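Side-chain contacts in 4-amino-4-deoxychorismate lyase (Legionella pneumophila, PDB 3LUL), which is a member of the class IV aminotransferase family of pyridoxal-phosphate enzymes, with the cofactor covalently attached to the chain: residues 27-32 and 55-60; 43-48 and 203-208; 153-156 and 162-165; 213-218 and 257-262; 234-237 and 241-244. All coordinates share one frame; numbering follows the deposited sequence.

Interaction 1: residues 27-32 and 55-60; sequences EGLFET and RQLGIP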
# COMPACT_ATOMS: atom_id res chain seq x y z
N GLU B 27 -5.11 0.72 6.27
CA GLU B 27 -5.59 1.95 6.89
C GLU B 27 -4.74 2.22 8.13
O GLU B 27 -5.13 1.88 9.26
CB GLU B 27 -7.11 1.95 7.18
CG GLU B 27 -7.63 3.35 7.42
CD GLU B 27 -9.12 3.34 7.61
OE1 GLU B 27 -9.54 2.88 8.67
OE2 GLU B 27 -9.86 3.71 6.70
N GLY B 28 -3.55 2.76 7.89
CA GLY B 28 -2.61 3.08 8.99
C GLY B 28 -1.58 4.10 8.56
O GLY B 28 -1.22 4.19 7.36
N LEU B 29 -1.13 4.90 9.51
CA LEU B 29 -0.17 5.95 9.27
C LEU B 29 0.98 5.80 10.24
O LEU B 29 0.80 5.22 11.33
CB LEU B 29 -0.83 7.33 9.47
CG LEU B 29 -1.98 7.67 8.53
CD1 LEU B 29 -2.80 8.84 9.09
CD2 LEU B 29 -1.40 7.93 7.08
N PHE B 30 2.15 6.32 9.89
CA PHE B 30 3.25 6.28 10.85
C PHE B 30 4.10 7.55 10.83
O PHE B 30 4.07 8.34 9.89
CB PHE B 30 4.15 5.05 10.62
CG PHE B 30 5.05 5.15 9.45
CD1 PHE B 30 4.60 4.81 8.18
CD2 PHE B 30 6.37 5.55 9.59
CE1 PHE B 30 5.44 4.90 7.07
CE2 PHE B 30 7.22 5.65 8.50
CZ PHE B 30 6.76 5.33 7.23
N GLU B 31 4.87 7.69 11.91
CA GLU B 31 5.89 8.73 12.01
C GLU B 31 7.13 8.07 12.60
O GLU B 31 7.01 7.27 13.55
CB GLU B 31 5.45 9.85 12.95
CG GLU B 31 4.41 10.75 12.36
CD GLU B 31 4.94 11.60 11.22
OE1 GLU B 31 6.16 11.82 11.10
OE2 GLU B 31 4.11 12.07 10.41
N THR B 32 8.28 8.40 12.05
CA THR B 32 9.55 7.89 12.56
C THR B 32 10.35 9.11 13.07
O THR B 32 10.65 10.03 12.34
CB THR B 32 10.27 7.00 11.50
OG1 THR B 32 11.54 6.58 12.01
CG2 THR B 32 10.45 7.72 10.18
N ARG B 55 -6.71 13.32 9.69
CA ARG B 55 -7.87 14.12 9.33
C ARG B 55 -8.31 13.85 7.89
O ARG B 55 -9.51 13.65 7.61
CB ARG B 55 -7.55 15.61 9.55
CG ARG B 55 -8.72 16.56 9.46
CD ARG B 55 -8.46 17.89 10.26
NE ARG B 55 -7.02 18.23 10.42
CZ ARG B 55 -6.27 18.01 11.51
NH1 ARG B 55 -6.76 17.45 12.62
NH2 ARG B 55 -4.98 18.38 11.51
N GLN B 56 -7.34 13.80 7.00
CA GLN B 56 -7.60 13.59 5.59
C GLN B 56 -8.23 12.24 5.29
O GLN B 56 -9.04 12.13 4.38
CB GLN B 56 -6.31 13.72 4.82
CG GLN B 56 -6.49 13.68 3.32
CD GLN B 56 -5.18 13.64 2.61
OE1 GLN B 56 -4.28 14.43 2.93
NE2 GLN B 56 -5.03 12.71 1.66
N LEU B 57 -7.84 11.23 6.05
CA LEU B 57 -8.35 9.86 5.93
C LEU B 57 -9.58 9.58 6.83
O LEU B 57 -10.07 8.45 6.84
CB LEU B 57 -7.24 8.86 6.28
CG LEU B 57 -6.02 8.78 5.32
CD1 LEU B 57 -5.01 7.70 5.76
CD2 LEU B 57 -6.50 8.56 3.89
N GLY B 58 -10.03 10.56 7.61
CA GLY B 58 -11.14 10.37 8.53
C GLY B 58 -10.84 9.52 9.76
O GLY B 58 -11.74 9.06 10.42
N ILE B 59 -9.55 9.32 10.06
CA ILE B 59 -9.14 8.54 11.20
C ILE B 59 -9.07 9.51 12.39
O ILE B 59 -8.37 10.51 12.34
CB ILE B 59 -7.76 7.86 10.97
CG1 ILE B 59 -7.78 6.99 9.72
CG2 ILE B 59 -7.36 7.06 12.19
CD1 ILE B 59 -6.39 6.44 9.33
N PRO B 60 -9.80 9.22 13.49
CA PRO B 60 -9.63 10.08 14.65
C PRO B 60 -8.16 10.16 15.13
O PRO B 60 -7.41 9.15 15.12
CB PRO B 60 -10.56 9.47 15.72
CG PRO B 60 -11.40 8.43 15.01
CD PRO B 60 -10.73 8.10 13.71
O HOH W 1 -9.71 6.06 5.24
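Leu-29, on strand 28-36, faces Leu-57 in the last turn of helix 43-57 and Ile-59 just beyond it, where the backbones stay well apart: the nearest CA atoms, those of Glu-27 and Leu-57, are separated by 8.4 Å. The helix finishes in a Schellman motif. Gly-58 takes a positive phi of 72°, and its N bonds back to Arg-55 O at 3.1 Å. Both Leu-57 and Ile-59, the residues flanking this glycine, start their side chains toward the strand.

The two leucines meet tip to tip, with Leu-29 CD2 lying 3.9 Å from Leu-57 CD1; the same Leu-57 methyl also nears Leu-29 CG and CD1, so it sits against the whole fork of the isobutyl group. Ile-59 reaches in with its CD1, which passes Leu-29 CD1 at 4.3 Å and rests 3.8 Å from Glu-27 CG. The Ile-59 and Glu-27 side chains slide past each other in opposite directions. Because Glu-27 has its CG swung away from its own N (chi1 -163°), the aliphatic part lies along the isoleucine while the carboxylate continues beyond it. OE1 forms a salt bridge with Arg-22, and OE2 another with Arg-153 of the second subunit, tying this packing to the dimer interface. One water completes the join, donating to Glu-27 OE2 at 2.8 Å and to Leu-57 O at 2.9 Å.

Interaction 2: residues 43-48 and 203-208; sequences AYMHWE and RARLIS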
# COMPACT_ATOMS: atom_id res chain seq x y z
N ALA B 43 9.21 16.75 17.73
CA ALA B 43 7.99 16.06 18.13
C ALA B 43 6.73 16.78 17.63
O ALA B 43 5.78 16.12 17.25
CB ALA B 43 7.92 15.94 19.65
N TYR B 44 6.74 18.11 17.65
CA TYR B 44 5.58 18.89 17.19
C TYR B 44 5.34 18.64 15.71
O TYR B 44 4.22 18.30 15.31
CB TYR B 44 5.71 20.40 17.47
CG TYR B 44 4.57 21.12 16.81
CD1 TYR B 44 4.74 21.76 15.61
CD2 TYR B 44 3.29 21.10 17.36
CE1 TYR B 44 3.71 22.37 14.97
CE2 TYR B 44 2.23 21.73 16.72
CZ TYR B 44 2.46 22.37 15.52
OH TYR B 44 1.46 23.01 14.82
N MSE B 45 6.37 18.79 14.89
CA MSE B 45 6.15 18.63 13.46
C MSE B 45 5.66 17.24 13.07
O MSE B 45 4.84 17.11 12.15
CB MSE B 45 7.39 19.07 12.64
CG MSE B 45 7.65 20.56 12.74
SE MSE B 45 9.29 21.05 11.81
CE MSE B 45 8.49 21.07 10.07
N HIS B 46 6.14 16.21 13.77
CA HIS B 46 5.65 14.84 13.57
C HIS B 46 4.18 14.70 13.97
O HIS B 46 3.40 14.08 13.27
CB HIS B 46 6.52 13.86 14.36
CG HIS B 46 7.87 13.66 13.77
ND1 HIS B 46 8.07 12.97 12.59
CD2 HIS B 46 9.11 14.06 14.19
CE1 HIS B 46 9.36 12.97 12.29
NE2 HIS B 46 10.01 13.60 13.26
N TRP B 47 3.83 15.26 15.13
CA TRP B 47 2.40 15.26 15.57
C TRP B 47 1.50 15.97 14.57
O TRP B 47 0.39 15.54 14.27
CB TRP B 47 2.35 15.93 16.95
CG TRP B 47 1.00 16.10 17.55
CD1 TRP B 47 0.29 15.16 18.26
CD2 TRP B 47 0.20 17.27 17.50
NE1 TRP B 47 -0.91 15.70 18.68
CE2 TRP B 47 -0.99 16.99 18.22
CE3 TRP B 47 0.36 18.54 16.92
CZ2 TRP B 47 -2.01 17.93 18.36
CZ3 TRP B 47 -0.65 19.47 17.06
CH2 TRP B 47 -1.82 19.16 17.79
N GLU B 48 1.97 17.11 14.08
CA GLU B 48 1.19 17.92 13.14
C GLU B 48 0.89 17.15 11.87
O GLU B 48 -0.22 17.13 11.38
CB GLU B 48 1.96 19.19 12.81
CG GLU B 48 1.36 20.09 11.76
CD GLU B 48 2.26 21.30 11.43
OE1 GLU B 48 3.51 21.16 11.34
OE2 GLU B 48 1.69 22.39 11.26
N ARG B 203 13.27 17.87 4.99
CA ARG B 203 13.17 18.72 3.80
C ARG B 203 12.67 20.11 4.16
O ARG B 203 13.26 21.11 3.77
CB ARG B 203 12.22 18.06 2.78
CG ARG B 203 11.79 18.92 1.58
CD ARG B 203 10.65 18.28 0.77
NE ARG B 203 10.34 19.05 -0.44
CZ ARG B 203 9.62 20.19 -0.48
NH1 ARG B 203 9.11 20.72 0.61
NH2 ARG B 203 9.44 20.82 -1.63
N ALA B 204 11.56 20.17 4.89
CA ALA B 204 10.98 21.45 5.32
C ALA B 204 11.94 22.28 6.19
O ALA B 204 12.05 23.51 6.01
CB ALA B 204 9.66 21.19 6.09
N ARG B 205 12.61 21.61 7.13
CA ARG B 205 13.59 22.27 8.02
C ARG B 205 14.76 22.83 7.22
O ARG B 205 15.21 23.95 7.46
CB ARG B 205 14.12 21.31 9.08
CG ARG B 205 13.11 20.91 10.19
CD ARG B 205 13.67 19.72 10.96
NE ARG B 205 14.99 20.05 11.50
CZ ARG B 205 15.96 19.18 11.76
NH1 ARG B 205 15.80 17.87 11.59
NH2 ARG B 205 17.12 19.63 12.25
N LEU B 206 15.23 22.05 6.26
CA LEU B 206 16.36 22.46 5.43
C LEU B 206 16.01 23.71 4.61
O LEU B 206 16.78 24.66 4.56
CB LEU B 206 16.78 21.29 4.53
CG LEU B 206 18.08 21.40 3.75
CD1 LEU B 206 18.56 20.02 3.43
CD2 LEU B 206 17.94 22.24 2.49
N ILE B 207 14.83 23.71 4.00
CA ILE B 207 14.35 24.88 3.26
C ILE B 207 14.28 26.13 4.15
O ILE B 207 14.73 27.19 3.75
CB ILE B 207 13.00 24.58 2.56
CG1 ILE B 207 13.21 23.55 1.44
CG2 ILE B 207 12.39 25.85 1.94
CD1 ILE B 207 11.92 22.95 0.91
N SER B 208 13.75 25.98 5.36
CA SER B 208 13.67 27.08 6.34
C SER B 208 15.05 27.63 6.66
O SER B 208 15.26 28.83 6.63
CB SER B 208 12.97 26.64 7.63
OG SER B 208 11.59 26.46 7.44
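The selenomethionine Met-45 of helix 43-57 bridges the gap to Ala-204 and Arg-205 of helix 201-212. The nearest CA atoms of the two segments, Met-45 and Ala-204, are 9.9 Å apart, and this one long side chain fills the distance between them.

Its CB starts toward the opposite helix, and the chain runs out straight as far as the selenium before bending at the last torsion (chi3 81°). That bend turns the terminal methyl aside to Ala-204, whose CB lies 4.2 Å from Met-45 CE. The selenium is left over the start of the neighbouring arginine, with Met-45 SE 4.2 Å from Arg-205 CG. The two long side chains cross obliquely, so Met-45 meets the aliphatic root of Arg-205 and not its charged end. The guanidinium group is carried elsewhere by a kink of its own (chi3 56°), and its NH2 forms a salt bridge with Asp-270 near the C-terminus.

Ala-43 packs on helix 65-78, whereas Leu-206 packs on strands 179-184 and 232-237. The contact thus lies between a helix of the N-terminal part, built round the smaller sheet, and one packed on the large mixed sheet, consistent with the two-domain class IV fold. A 1,2-ethanediol, probably from the crystallisation liquor, is bound about 3 Å from the Met-45 side chain.

No hydrogen bond crosses between the segments, and the buried 92 Å² comes from methyl, methylene and selenium surfaces. Such a contact is nondirectional and sets no helix orientation by polar bonds; the arginine's charge is paired away from it.

Interaction 3: residues 153-156 and 162-165; sequences RQAI and DALF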
# COMPACT_ATOMS: atom_id res chain seq x y z
N ARG B 153 14.47 -3.75 -2.79
CA ARG B 153 15.03 -5.05 -3.15
C ARG B 153 15.63 -5.10 -4.55
O ARG B 153 16.65 -5.76 -4.75
CB ARG B 153 13.99 -6.14 -3.02
CG ARG B 153 13.54 -6.39 -1.58
CD ARG B 153 12.83 -7.76 -1.54
NE ARG B 153 11.96 -7.96 -0.38
CZ ARG B 153 12.39 -8.02 0.88
NH1 ARG B 153 13.69 -7.86 1.17
NH2 ARG B 153 11.52 -8.25 1.87
N GLN B 154 15.03 -4.40 -5.51
CA GLN B 154 15.58 -4.40 -6.89
C GLN B 154 16.92 -3.68 -6.94
O GLN B 154 17.88 -4.12 -7.60
CB GLN B 154 14.66 -3.71 -7.89
CG GLN B 154 13.41 -4.48 -8.21
CD GLN B 154 12.63 -3.92 -9.41
OE1 GLN B 154 13.06 -2.97 -10.06
NE2 GLN B 154 11.48 -4.52 -9.69
N ALA B 155 16.95 -2.55 -6.25
CA ALA B 155 18.18 -1.78 -6.06
C ALA B 155 19.29 -2.64 -5.47
O ALA B 155 20.39 -2.68 -6.00
CB ALA B 155 17.89 -0.56 -5.13
N ILE B 156 19.01 -3.29 -4.35
CA ILE B 156 19.95 -4.20 -3.69
C ILE B 156 20.39 -5.35 -4.62
O ILE B 156 21.59 -5.69 -4.66
CB ILE B 156 19.34 -4.73 -2.38
CG1 ILE B 156 19.35 -3.62 -1.32
CG2 ILE B 156 20.05 -6.02 -1.92
CD1 ILE B 156 18.48 -3.90 -0.14
N ASP B 162 19.45 2.02 -2.83
CA ASP B 162 18.09 2.55 -2.69
C ASP B 162 17.61 2.87 -4.10
O ASP B 162 18.41 2.81 -5.06
CB ASP B 162 18.12 3.77 -1.76
CG ASP B 162 16.73 4.18 -1.19
OD1 ASP B 162 15.69 3.56 -1.54
OD2 ASP B 162 16.73 5.16 -0.41
N ALA B 163 16.31 3.14 -4.22
CA ALA B 163 15.64 3.36 -5.48
C ALA B 163 15.04 4.75 -5.50
O ALA B 163 14.57 5.23 -4.46
CB ALA B 163 14.52 2.34 -5.64
N LEU B 164 15.05 5.37 -6.67
CA LEU B 164 14.52 6.68 -6.95
C LEU B 164 13.32 6.59 -7.90
O LEU B 164 13.39 5.97 -8.98
CB LEU B 164 15.60 7.55 -7.57
CG LEU B 164 15.27 9.01 -7.79
CD1 LEU B 164 15.08 9.78 -6.45
CD2 LEU B 164 16.44 9.65 -8.61
N PHE B 165 12.21 7.18 -7.47
CA PHE B 165 10.97 7.22 -8.25
C PHE B 165 10.77 8.54 -9.01
O PHE B 165 11.16 9.63 -8.56
CB PHE B 165 9.76 7.01 -7.35
CG PHE B 165 9.83 5.75 -6.55
CD1 PHE B 165 9.37 4.54 -7.07
CD2 PHE B 165 10.36 5.76 -5.28
CE1 PHE B 165 9.41 3.36 -6.33
CE2 PHE B 165 10.41 4.56 -4.52
CZ PHE B 165 9.95 3.36 -5.06
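Ala-155 and Asp-162 meet where a beta-alpha-beta crossover closes: strand 122-131 leads through helix 146-157 to strand 162-167, which runs parallel to the first. The contact joins the last turns of the helix to the start of the second strand, and the CA atoms of Ala-155 and Asp-162 are 5.5 Å apart.

At so short a separation a methyl group is enough to span the interface. Ala-155 CB points toward the strand and presses on its backbone, lying 3.4 Å from Asp-162 O and 3.6 Å from Asp-162 C. Ala-163 turns its own methyl to the helix, and Ala-155 CB and Ala-163 CB stand 4.5 Å apart. Ile-125 and Ile-127 of strand 122-131 pack against these alanines, so the small side chains belong to the hydrophobic layer between helix and sheet.

Asp-162 contributes to the contact through its main chain, since its CB is directed away from the helix. There the buried carboxylate is well supplied with donors: Thr-175 OG1 bonds to OD2, and Thr-176 OG1 to OD1. A third bond comes from the adjacent amide, Ala-163 N to Asp-162 OD1 at 2.8 Å, with the N-H...O angle 149° and the donor 39° out of the carboxylate plane.

Interaction 4: residues 213-218 and 257-262; sequences HKMSVQ and HPIIDK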
# COMPACT_ATOMS: atom_id res chain seq x y z
N HIS B 213 19.14 31.82 6.07
CA HIS B 213 20.54 32.12 5.71
C HIS B 213 20.73 32.72 4.31
O HIS B 213 21.87 32.92 3.88
CB HIS B 213 21.40 30.87 5.93
CG HIS B 213 21.58 30.52 7.38
ND1 HIS B 213 22.71 30.85 8.09
CD2 HIS B 213 20.75 29.91 8.27
CE1 HIS B 213 22.57 30.47 9.35
NE2 HIS B 213 21.39 29.89 9.48
N LYS B 214 19.62 33.07 3.64
CA LYS B 214 19.61 33.59 2.24
C LYS B 214 20.51 32.75 1.29
O LYS B 214 21.27 33.28 0.46
CB LYS B 214 19.96 35.09 2.24
CG LYS B 214 19.04 35.95 3.16
N MSE B 215 20.43 31.42 1.46
CA MSE B 215 21.07 30.45 0.58
C MSE B 215 20.01 30.05 -0.43
O MSE B 215 18.91 29.60 -0.04
CB MSE B 215 21.55 29.21 1.36
CG MSE B 215 22.62 29.50 2.43
SE MSE B 215 22.77 28.07 3.70
CE MSE B 215 23.55 26.77 2.48
N SER B 216 20.32 30.19 -1.71
CA SER B 216 19.32 30.04 -2.75
C SER B 216 18.89 28.58 -2.80
O SER B 216 19.74 27.70 -2.93
CB SER B 216 19.87 30.45 -4.12
OG SER B 216 18.85 30.41 -5.11
N VAL B 217 17.57 28.37 -2.69
CA VAL B 217 16.95 27.04 -2.77
C VAL B 217 15.68 27.09 -3.64
O VAL B 217 14.81 27.91 -3.39
CB VAL B 217 16.58 26.48 -1.38
CG1 VAL B 217 15.70 27.47 -0.58
CG2 VAL B 217 15.92 25.14 -1.53
N GLN B 218 15.59 26.22 -4.63
CA GLN B 218 14.51 26.27 -5.60
C GLN B 218 13.71 24.97 -5.58
O GLN B 218 14.26 23.92 -5.83
CB GLN B 218 15.08 26.49 -7.01
CG GLN B 218 15.97 27.71 -7.20
CD GLN B 218 15.30 29.00 -6.76
OE1 GLN B 218 15.78 29.70 -5.87
NE2 GLN B 218 14.18 29.29 -7.38
N HIS B 257 30.52 18.92 -0.90
CA HIS B 257 30.16 20.27 -1.24
C HIS B 257 30.07 21.06 0.04
O HIS B 257 29.53 20.58 1.01
CB HIS B 257 28.83 20.32 -2.01
CG HIS B 257 28.64 21.57 -2.82
ND1 HIS B 257 28.37 22.80 -2.25
CD2 HIS B 257 28.75 21.79 -4.15
CE1 HIS B 257 28.27 23.71 -3.21
NE2 HIS B 257 28.50 23.11 -4.37
N PRO B 258 30.61 22.29 0.04
CA PRO B 258 30.50 23.12 1.26
C PRO B 258 29.07 23.37 1.73
O PRO B 258 28.82 23.49 2.94
CB PRO B 258 31.22 24.43 0.89
CG PRO B 258 31.76 24.26 -0.47
CD PRO B 258 31.38 22.94 -1.04
N ILE B 259 28.13 23.45 0.79
CA ILE B 259 26.73 23.64 1.13
C ILE B 259 26.20 22.47 1.95
O ILE B 259 25.51 22.67 2.94
CB ILE B 259 25.87 23.85 -0.14
CG1 ILE B 259 26.21 25.23 -0.76
CG2 ILE B 259 24.34 23.72 0.15
CD1 ILE B 259 25.38 25.59 -2.04
N ILE B 260 26.61 21.27 1.59
CA ILE B 260 26.21 20.06 2.34
C ILE B 260 26.78 20.11 3.77
O ILE B 260 26.05 19.84 4.74
CB ILE B 260 26.61 18.76 1.62
CG1 ILE B 260 25.90 18.68 0.26
CG2 ILE B 260 26.28 17.53 2.52
CD1 ILE B 260 26.30 17.47 -0.63
N ASP B 261 28.05 20.47 3.93
CA ASP B 261 28.61 20.57 5.29
C ASP B 261 27.91 21.62 6.15
O ASP B 261 27.64 21.38 7.33
CB ASP B 261 30.11 20.83 5.28
CG ASP B 261 30.88 19.73 4.58
OD1 ASP B 261 30.64 18.55 4.90
OD2 ASP B 261 31.70 20.04 3.71
N LYS B 262 27.58 22.75 5.55
CA LYS B 262 26.84 23.79 6.25
C LYS B 262 25.45 23.29 6.69
O LYS B 262 25.03 23.51 7.82
CB LYS B 262 26.67 25.04 5.37
CG LYS B 262 25.92 26.15 6.11
CD LYS B 262 26.11 27.54 5.53
CE LYS B 262 25.52 28.60 6.47
NZ LYS B 262 25.61 29.98 5.94
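The first turn of helix 258-269, bearing Ile-259 and Lys-262, packs on the selenomethionine Met-215 in the loop that leaves helix 201-212. That loop begins with a Schellman motif, in which Lys-214 has positive phi and Met-215 N returns to Cys-210 O.

Met-215 forms the centre of the contact. Bent at chi3 (69°), it sets its selenium against one neighbour and its methyl against the other: Met-215 SE lies 3.8 Å from Lys-262 CD, and Met-215 CE 3.9 Å from Ile-259 CG2. Lys-262 is fully extended and lays its methylenes across the selenomethionine. Its amino group thereby arrives beside the imidazole of His-213, with Lys-262 NZ 3.7 Å from His-213 ND1, a distance that gives proximity without a hydrogen bond.

His-257 secures the start of the same helix. Its ND1 accepts from Ile-259 N at 3.1 Å, the N-H...N angle being 161°, and the donor lies only 3° out of the imidazole plane, at the ring edge. Ile-259 also touches Leu-188 and Ile-183 of the neighbouring strands. A helix ended by a Schellman turn thus packs its exit loop against the N-capped opening turn of another helix.

Interaction 5: residues 234-237 and 241-244; sequences FLTN and GIRR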
# COMPACT_ATOMS: atom_id res chain seq x y z
N PHE B 234 21.95 14.76 -2.84
CA PHE B 234 21.84 14.20 -1.45
C PHE B 234 20.39 13.99 -1.03
O PHE B 234 19.46 14.51 -1.63
CB PHE B 234 22.62 15.06 -0.43
CG PHE B 234 22.01 16.41 -0.13
CD1 PHE B 234 20.99 16.54 0.81
CD2 PHE B 234 22.44 17.55 -0.81
CE1 PHE B 234 20.46 17.80 1.10
CE2 PHE B 234 21.90 18.81 -0.53
CZ PHE B 234 20.92 18.94 0.41
N LEU B 235 20.21 13.18 0.01
CA LEU B 235 18.87 12.80 0.48
C LEU B 235 18.64 13.25 1.91
O LEU B 235 19.60 13.43 2.65
CB LEU B 235 18.73 11.30 0.43
CG LEU B 235 19.11 10.62 -0.89
CD1 LEU B 235 19.07 9.09 -0.72
CD2 LEU B 235 18.19 11.08 -2.00
N THR B 236 17.38 13.37 2.31
CA THR B 236 17.07 13.83 3.65
C THR B 236 15.95 12.97 4.25
O THR B 236 14.99 12.62 3.57
CB THR B 236 16.62 15.33 3.68
OG1 THR B 236 15.39 15.50 2.95
CG2 THR B 236 17.68 16.29 3.06
N ASN B 237 16.11 12.64 5.52
CA ASN B 237 15.03 12.11 6.34
C ASN B 237 15.35 12.28 7.83
O ASN B 237 16.45 12.71 8.18
CB ASN B 237 14.66 10.67 5.97
CG ASN B 237 15.74 9.65 6.28
OD1 ASN B 237 16.60 9.87 7.13
ND2 ASN B 237 15.67 8.50 5.61
N GLY B 241 19.20 12.17 8.65
CA GLY B 241 19.55 13.52 8.30
C GLY B 241 19.92 13.55 6.83
O GLY B 241 19.21 12.98 5.99
N ILE B 242 21.04 14.17 6.52
CA ILE B 242 21.49 14.28 5.16
C ILE B 242 22.38 13.08 4.84
O ILE B 242 23.32 12.76 5.61
CB ILE B 242 22.26 15.62 4.93
CG1 ILE B 242 21.28 16.78 4.93
CG2 ILE B 242 23.08 15.56 3.64
CD1 ILE B 242 21.92 18.16 4.85
N ARG B 243 22.10 12.44 3.71
CA ARG B 243 22.88 11.30 3.22
C ARG B 243 23.38 11.67 1.83
O ARG B 243 22.61 12.08 0.95
CB ARG B 243 22.00 10.06 3.17
CG ARG B 243 22.70 8.74 2.77
CD ARG B 243 23.24 7.95 3.99
NE ARG B 243 24.09 6.81 3.57
CZ ARG B 243 23.71 5.53 3.48
NH1 ARG B 243 22.46 5.17 3.75
NH2 ARG B 243 24.57 4.60 3.07
N ARG B 244 24.69 11.55 1.64
CA ARG B 244 25.31 11.92 0.38
C ARG B 244 25.05 10.83 -0.64
O ARG B 244 24.99 9.66 -0.28
CB ARG B 244 26.82 12.13 0.57
CG ARG B 244 27.17 13.26 1.51
CD ARG B 244 28.64 13.20 1.91
NE ARG B 244 28.93 14.09 3.05
CZ ARG B 244 29.32 15.37 2.99
NH1 ARG B 244 29.53 15.98 1.83
NH2 ARG B 244 29.54 16.04 4.12
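Phe-234 and Ile-242 form the tight side of an antiparallel beta hairpin made by strands 232-237 and 241-248. Residues 234-237 and 241-244 of this hairpin are joined by four hydrogen bonds. Two link Leu-235 with Arg-243, Leu-235 N to Arg-243 O at 2.8 Å and Arg-243 N to Leu-235 O at 2.9 Å; the other two link Asn-237 with Gly-241 near the turn. Gly-241 N gives the more bent bond, 131° at the hydrogen, to Asn-237 O.

On the packed face, Phe-234 CG stands between its own N and carbonyl carbon (chi1 70°), which turns the ring toward Ile-242, two residues along the partner strand from Arg-244, its direct pair. Phe-234 CD1 lies 3.7 Å from Ile-242 CG2. Thr-236 lies beside Ile-242, pointing the same way, with Thr-236 CG2 4.1 Å from Ile-242 CG1. Helices 201-212 and 258-269 both pack on this face, and at its edge Arg-244 forms a salt bridge with Asp-261.

The other face is looser. Leu-235 and Arg-243 approach only at their roots, CB to CB 4.4 Å, and while Leu-235 is buried against Ala-178 and Leu-180, the partly exposed arginine bends at chi2 and leads away, its NE bonding to His-120 O. At the turn, Asn-237 OD1 accepts from Gln-240 N.

Main-chain bonds thus fix the register, apolar contact fills much of the helix-covered face, and the charge of Arg-243 is held beyond the hairpin.

How the interactions relate
Interactions 1 and 2 share helix 43-57, their segments alternate along the chain, and they touch, Glu-31 probably accepting from His-46; their centres are about 17 Å apart. Interaction 2 joins that helix to helix 201-212, whose Leu-206 packs on Phe-234, Thr-236 and Ile-242 of interaction 5. Interaction 5 touches interaction 4, centres about 13 Å apart, through the Asp-261 to Arg-244 salt bridge and Ile-260. In sequence, interaction 3 falls between the segments of interaction 2, and interaction 5 between those of interaction 4. Interactions 3, 4 and 5 reach the same large mixed sheet. Although the centres of interactions 1 and 3 lie about 26 Å apart, both touch the second subunit, so the dimer connects what the single chain separates.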